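Local coordinates for N-acetyltransferase family protein (Bacillus anthracis, PDB 3LNB), which probably transfers the acetyl group of acetyl-coenzyme A to arylamine nitrogens, and so inactivates the sulfonamide drug sulfamethoxazole, at residues N80-I92 and Y100-D112. The protein carries 1 engineered substitution. Numbering follows the deposited sequence.
Sequences NISKNNLVEKLLI and YELNSLLYYFLMD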
# COMPACT_ATOMS: atom_id res chain seq x y z
N ASN A 80 -10.60 -14.34 3.14
CA ASN A 80 -9.96 -13.84 4.35
C ASN A 80 -8.48 -13.73 4.04
O ASN A 80 -7.97 -14.39 3.13
CB ASN A 80 -10.18 -14.81 5.51
CG ASN A 80 -9.95 -16.25 5.12
OD1 ASN A 80 -10.70 -16.80 4.31
ND2 ASN A 80 -8.91 -16.87 5.67
N ILE A 81 -7.79 -12.90 4.80
CA ILE A 81 -6.37 -12.68 4.61
C ILE A 81 -5.54 -13.74 5.33
O ILE A 81 -5.79 -14.06 6.49
CB ILE A 81 -5.97 -11.29 5.14
CG1 ILE A 81 -6.90 -10.22 4.56
CG2 ILE A 81 -4.52 -10.99 4.79
CD1 ILE A 81 -6.85 -10.09 3.06
N SER A 82 -4.56 -14.29 4.62
CA SER A 82 -3.65 -15.29 5.15
C SER A 82 -2.42 -15.30 4.25
O SER A 82 -2.49 -14.86 3.10
CB SER A 82 -4.29 -16.69 5.15
OG SER A 82 -4.24 -17.26 3.86
N LYS A 83 -1.30 -15.79 4.77
CA LYS A 83 -0.06 -15.84 4.00
C LYS A 83 -0.31 -16.52 2.66
O LYS A 83 -0.06 -15.95 1.59
CB LYS A 83 1.02 -16.61 4.77
CG LYS A 83 2.29 -16.85 3.95
CD LYS A 83 3.29 -17.73 4.68
CE LYS A 83 3.87 -17.03 5.89
NZ LYS A 83 4.74 -17.95 6.69
N ASN A 84 -0.83 -17.74 2.72
CA ASN A 84 -1.12 -18.51 1.52
C ASN A 84 -2.03 -17.78 0.54
O ASN A 84 -1.73 -17.74 -0.66
CB ASN A 84 -1.76 -19.85 1.89
CG ASN A 84 -2.39 -20.51 0.71
OD1 ASN A 84 -1.72 -21.14 -0.11
ND2 ASN A 84 -3.71 -20.35 0.58
N ASN A 85 -3.13 -17.22 1.03
CA ASN A 85 -4.07 -16.49 0.17
C ASN A 85 -3.41 -15.28 -0.47
O ASN A 85 -3.71 -14.92 -1.61
CB ASN A 85 -5.31 -16.07 0.96
CG ASN A 85 -6.22 -17.25 1.27
OD1 ASN A 85 -6.14 -18.29 0.62
ND2 ASN A 85 -7.10 -17.08 2.26
N LEU A 86 -2.52 -14.63 0.27
CA LEU A 86 -1.81 -13.47 -0.25
C LEU A 86 -0.84 -13.91 -1.34
O LEU A 86 -0.76 -13.29 -2.39
CB LEU A 86 -1.07 -12.77 0.89
CG LEU A 86 -2.01 -12.05 1.86
CD1 LEU A 86 -1.25 -11.58 3.07
CD2 LEU A 86 -2.67 -10.88 1.16
N VAL A 87 -0.10 -14.99 -1.09
CA VAL A 87 0.85 -15.49 -2.08
C VAL A 87 0.08 -15.90 -3.34
O VAL A 87 0.50 -15.60 -4.46
CB VAL A 87 1.63 -16.72 -1.55
CG1 VAL A 87 2.47 -17.34 -2.67
CG2 VAL A 87 2.54 -16.31 -0.39
N GLU A 88 -1.06 -16.56 -3.16
CA GLU A 88 -1.86 -17.01 -4.30
C GLU A 88 -2.37 -15.84 -5.14
O GLU A 88 -2.22 -15.82 -6.36
CB GLU A 88 -3.05 -17.83 -3.83
CG GLU A 88 -3.80 -18.52 -4.96
CD GLU A 88 -2.90 -19.47 -5.72
OE1 GLU A 88 -2.12 -20.20 -5.07
OE2 GLU A 88 -2.97 -19.50 -6.97
N LYS A 89 -2.98 -14.86 -4.48
CA LYS A 89 -3.54 -13.72 -5.19
C LYS A 89 -2.52 -12.74 -5.77
O LYS A 89 -2.46 -12.57 -6.99
CB LYS A 89 -4.51 -12.95 -4.29
CG LYS A 89 -5.17 -11.76 -4.96
CD LYS A 89 -6.08 -10.99 -4.01
CE LYS A 89 -6.61 -9.71 -4.68
NZ LYS A 89 -7.38 -8.84 -3.77
N LEU A 90 -1.73 -12.10 -4.91
CA LEU A 90 -0.77 -11.10 -5.37
C LEU A 90 0.49 -11.57 -6.09
O LEU A 90 1.05 -10.82 -6.88
CB LEU A 90 -0.34 -10.21 -4.20
CG LEU A 90 -1.34 -9.16 -3.73
CD1 LEU A 90 -2.49 -9.84 -3.04
CD2 LEU A 90 -0.65 -8.20 -2.78
N LEU A 91 0.94 -12.79 -5.81
CA LEU A 91 2.14 -13.26 -6.47
C LEU A 91 1.84 -14.20 -7.63
O LEU A 91 2.14 -13.90 -8.78
CB LEU A 91 3.07 -13.93 -5.46
CG LEU A 91 3.43 -13.06 -4.25
CD1 LEU A 91 4.44 -13.77 -3.37
CD2 LEU A 91 3.99 -11.72 -4.72
N ILE A 92 1.23 -15.35 -7.32
CA ILE A 92 0.92 -16.34 -8.35
C ILE A 92 -0.07 -15.89 -9.43
O ILE A 92 0.21 -16.04 -10.62
CB ILE A 92 0.42 -17.64 -7.69
CG1 ILE A 92 1.55 -18.23 -6.84
CG2 ILE A 92 -0.06 -18.63 -8.75
CD1 ILE A 92 1.10 -19.36 -5.95
N TYR A 100 -4.15 -3.25 3.31
CA TYR A 100 -4.07 -4.38 4.24
C TYR A 100 -3.58 -5.68 3.61
O TYR A 100 -3.18 -6.61 4.32
CB TYR A 100 -5.41 -4.61 4.94
CG TYR A 100 -6.59 -4.76 4.03
CD1 TYR A 100 -7.35 -3.66 3.64
CD2 TYR A 100 -6.94 -6.01 3.52
CE1 TYR A 100 -8.43 -3.80 2.77
CE2 TYR A 100 -8.01 -6.16 2.66
CZ TYR A 100 -8.75 -5.05 2.28
OH TYR A 100 -9.80 -5.21 1.41
N GLU A 101 -3.63 -5.77 2.28
CA GLU A 101 -3.15 -6.97 1.60
C GLU A 101 -1.69 -6.77 1.23
O GLU A 101 -0.85 -7.63 1.49
CB GLU A 101 -3.97 -7.24 0.34
CG GLU A 101 -5.44 -7.51 0.62
CD GLU A 101 -6.27 -7.61 -0.64
OE1 GLU A 101 -6.34 -8.72 -1.22
OE2 GLU A 101 -6.83 -6.58 -1.05
N LEU A 102 -1.39 -5.63 0.63
CA LEU A 102 -0.03 -5.31 0.23
C LEU A 102 0.92 -5.36 1.43
O LEU A 102 1.96 -6.01 1.37
CB LEU A 102 0.02 -3.92 -0.41
CG LEU A 102 -0.66 -3.82 -1.79
CD1 LEU A 102 -0.80 -2.36 -2.22
CD2 LEU A 102 0.16 -4.61 -2.80
N ASN A 103 0.55 -4.70 2.52
CA ASN A 103 1.40 -4.68 3.70
C ASN A 103 1.40 -5.97 4.52
O ASN A 103 2.35 -6.24 5.24
CB ASN A 103 1.08 -3.48 4.59
CG ASN A 103 1.60 -2.18 4.02
OD1 ASN A 103 2.64 -2.15 3.34
ND2 ASN A 103 0.91 -1.08 4.29
N SER A 104 0.33 -6.75 4.42
CA SER A 104 0.30 -8.02 5.13
C SER A 104 1.30 -8.95 4.43
O SER A 104 2.06 -9.66 5.08
CB SER A 104 -1.10 -8.64 5.10
OG SER A 104 -1.95 -8.05 6.08
N LEU A 105 1.29 -8.92 3.11
CA LEU A 105 2.21 -9.74 2.33
C LEU A 105 3.64 -9.35 2.62
O LEU A 105 4.49 -10.20 2.91
CB LEU A 105 1.94 -9.59 0.83
CG LEU A 105 2.92 -10.33 -0.08
CD1 LEU A 105 2.84 -11.84 0.17
CD2 LEU A 105 2.61 -10.02 -1.53
N LEU A 106 3.92 -8.05 2.55
CA LEU A 106 5.27 -7.56 2.83
C LEU A 106 5.67 -7.95 4.25
O LEU A 106 6.84 -8.26 4.50
CB LEU A 106 5.33 -6.03 2.66
CG LEU A 106 6.67 -5.37 3.00
CD1 LEU A 106 7.77 -5.99 2.16
CD2 LEU A 106 6.58 -3.88 2.73
N TYR A 107 4.72 -7.92 5.17
CA TYR A 107 5.00 -8.29 6.55
C TYR A 107 5.55 -9.72 6.58
O TYR A 107 6.63 -9.97 7.12
CB TYR A 107 3.73 -8.22 7.41
CG TYR A 107 3.83 -9.01 8.71
CD1 TYR A 107 4.54 -8.51 9.80
CD2 TYR A 107 3.28 -10.29 8.81
CE1 TYR A 107 4.70 -9.27 10.97
CE2 TYR A 107 3.43 -11.05 9.97
CZ TYR A 107 4.15 -10.54 11.04
OH TYR A 107 4.35 -11.33 12.15
N TYR A 108 4.80 -10.65 6.00
CA TYR A 108 5.22 -12.04 5.96
C TYR A 108 6.59 -12.17 5.31
O TYR A 108 7.46 -12.88 5.82
CB TYR A 108 4.21 -12.90 5.20
CG TYR A 108 2.94 -13.17 5.98
CD1 TYR A 108 3.00 -13.74 7.25
CD2 TYR A 108 1.69 -12.86 5.46
CE1 TYR A 108 1.84 -14.00 7.99
CE2 TYR A 108 0.52 -13.11 6.19
CZ TYR A 108 0.60 -13.68 7.45
OH TYR A 108 -0.54 -13.95 8.18
N PHE A 109 6.79 -11.47 4.20
CA PHE A 109 8.07 -11.53 3.50
C PHE A 109 9.21 -11.08 4.41
O PHE A 109 10.22 -11.77 4.55
CB PHE A 109 8.05 -10.65 2.25
CG PHE A 109 9.33 -10.70 1.46
CD1 PHE A 109 9.71 -11.86 0.80
CD2 PHE A 109 10.17 -9.60 1.40
CE1 PHE A 109 10.91 -11.93 0.09
CE2 PHE A 109 11.37 -9.65 0.69
CZ PHE A 109 11.74 -10.81 0.04
N LEU A 110 9.04 -9.92 5.04
CA LEU A 110 10.07 -9.39 5.92
C LEU A 110 10.32 -10.29 7.14
O LEU A 110 11.43 -10.32 7.67
CB LEU A 110 9.72 -7.97 6.37
CG LEU A 110 9.70 -6.92 5.25
CD1 LEU A 110 9.43 -5.54 5.83
CD2 LEU A 110 11.04 -6.93 4.51
N MET A 111 9.30 -11.00 7.58
CA MET A 111 9.47 -11.92 8.70
C MET A 111 10.36 -13.06 8.21
O MET A 111 11.29 -13.47 8.91
CB MET A 111 8.12 -12.47 9.19
CG MET A 111 7.31 -11.53 10.09
SD MET A 111 8.07 -11.19 11.73
CE MET A 111 7.71 -12.74 12.57
N ASP A 112 10.08 -13.57 7.01
CA ASP A 112 10.89 -14.65 6.45
C ASP A 112 12.33 -14.19 6.28
O ASP A 112 13.26 -14.99 6.38
CB ASP A 112 10.33 -15.09 5.10
CG ASP A 112 9.15 -16.02 5.24
OD1 ASP A 112 8.79 -16.37 6.38
OD2 ASP A 112 8.58 -16.41 4.19
O HOH W 1 6.34 -15.36 7.36
O HOH W 2 6.69 -18.47 4.83
O HOH W 3 -1.51 -16.68 7.61
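L86 fits as a knob into the hole formed by E101, S104, L105 and Y108. Its CD1 reaches S104 CB at 3.6 Å, while CD2 turns to the backbone and CB of E101. Next to it, L105 CD2 lies 3.9 Å from L90 CD2 and equally near L91 CD2. L90 CD2 also meets L102 CD2.

At one end of this apolar strip, K89 CG stands anti to the backbone N (chi1 -179°), and the rest of the chain is extended, which carries NZ to E101. K89 NZ donates to E101 OE1 at 2.8 Å, on the syn lone pair of that oxygen, in a salt bridge. D72 is a second acid partner of K89, and E101 OE2 accepts from L98 N.

At the other end, K83 crosses Y108. K83 CB sits over the centre of the Y108 ring, 3.8 Å from its centroid, in a CH-pi contact, and L86 CD1 touches the ring edge. Y108 OH bonds E228. Two waters link K83 NZ to D112, whose OD2 also meets T33.

S82 N-caps helix 83-92, its OG accepting from N85 N. The axes of segments 83-92 and 100-112 cross at -113°. The pair belongs to the N-terminal helical part of the NAT fold, with Y100 near coenzyme A. The chemistry implies an apolar centre flanked by a direct salt bridge and, at the other end, by opposite charges bridged by water.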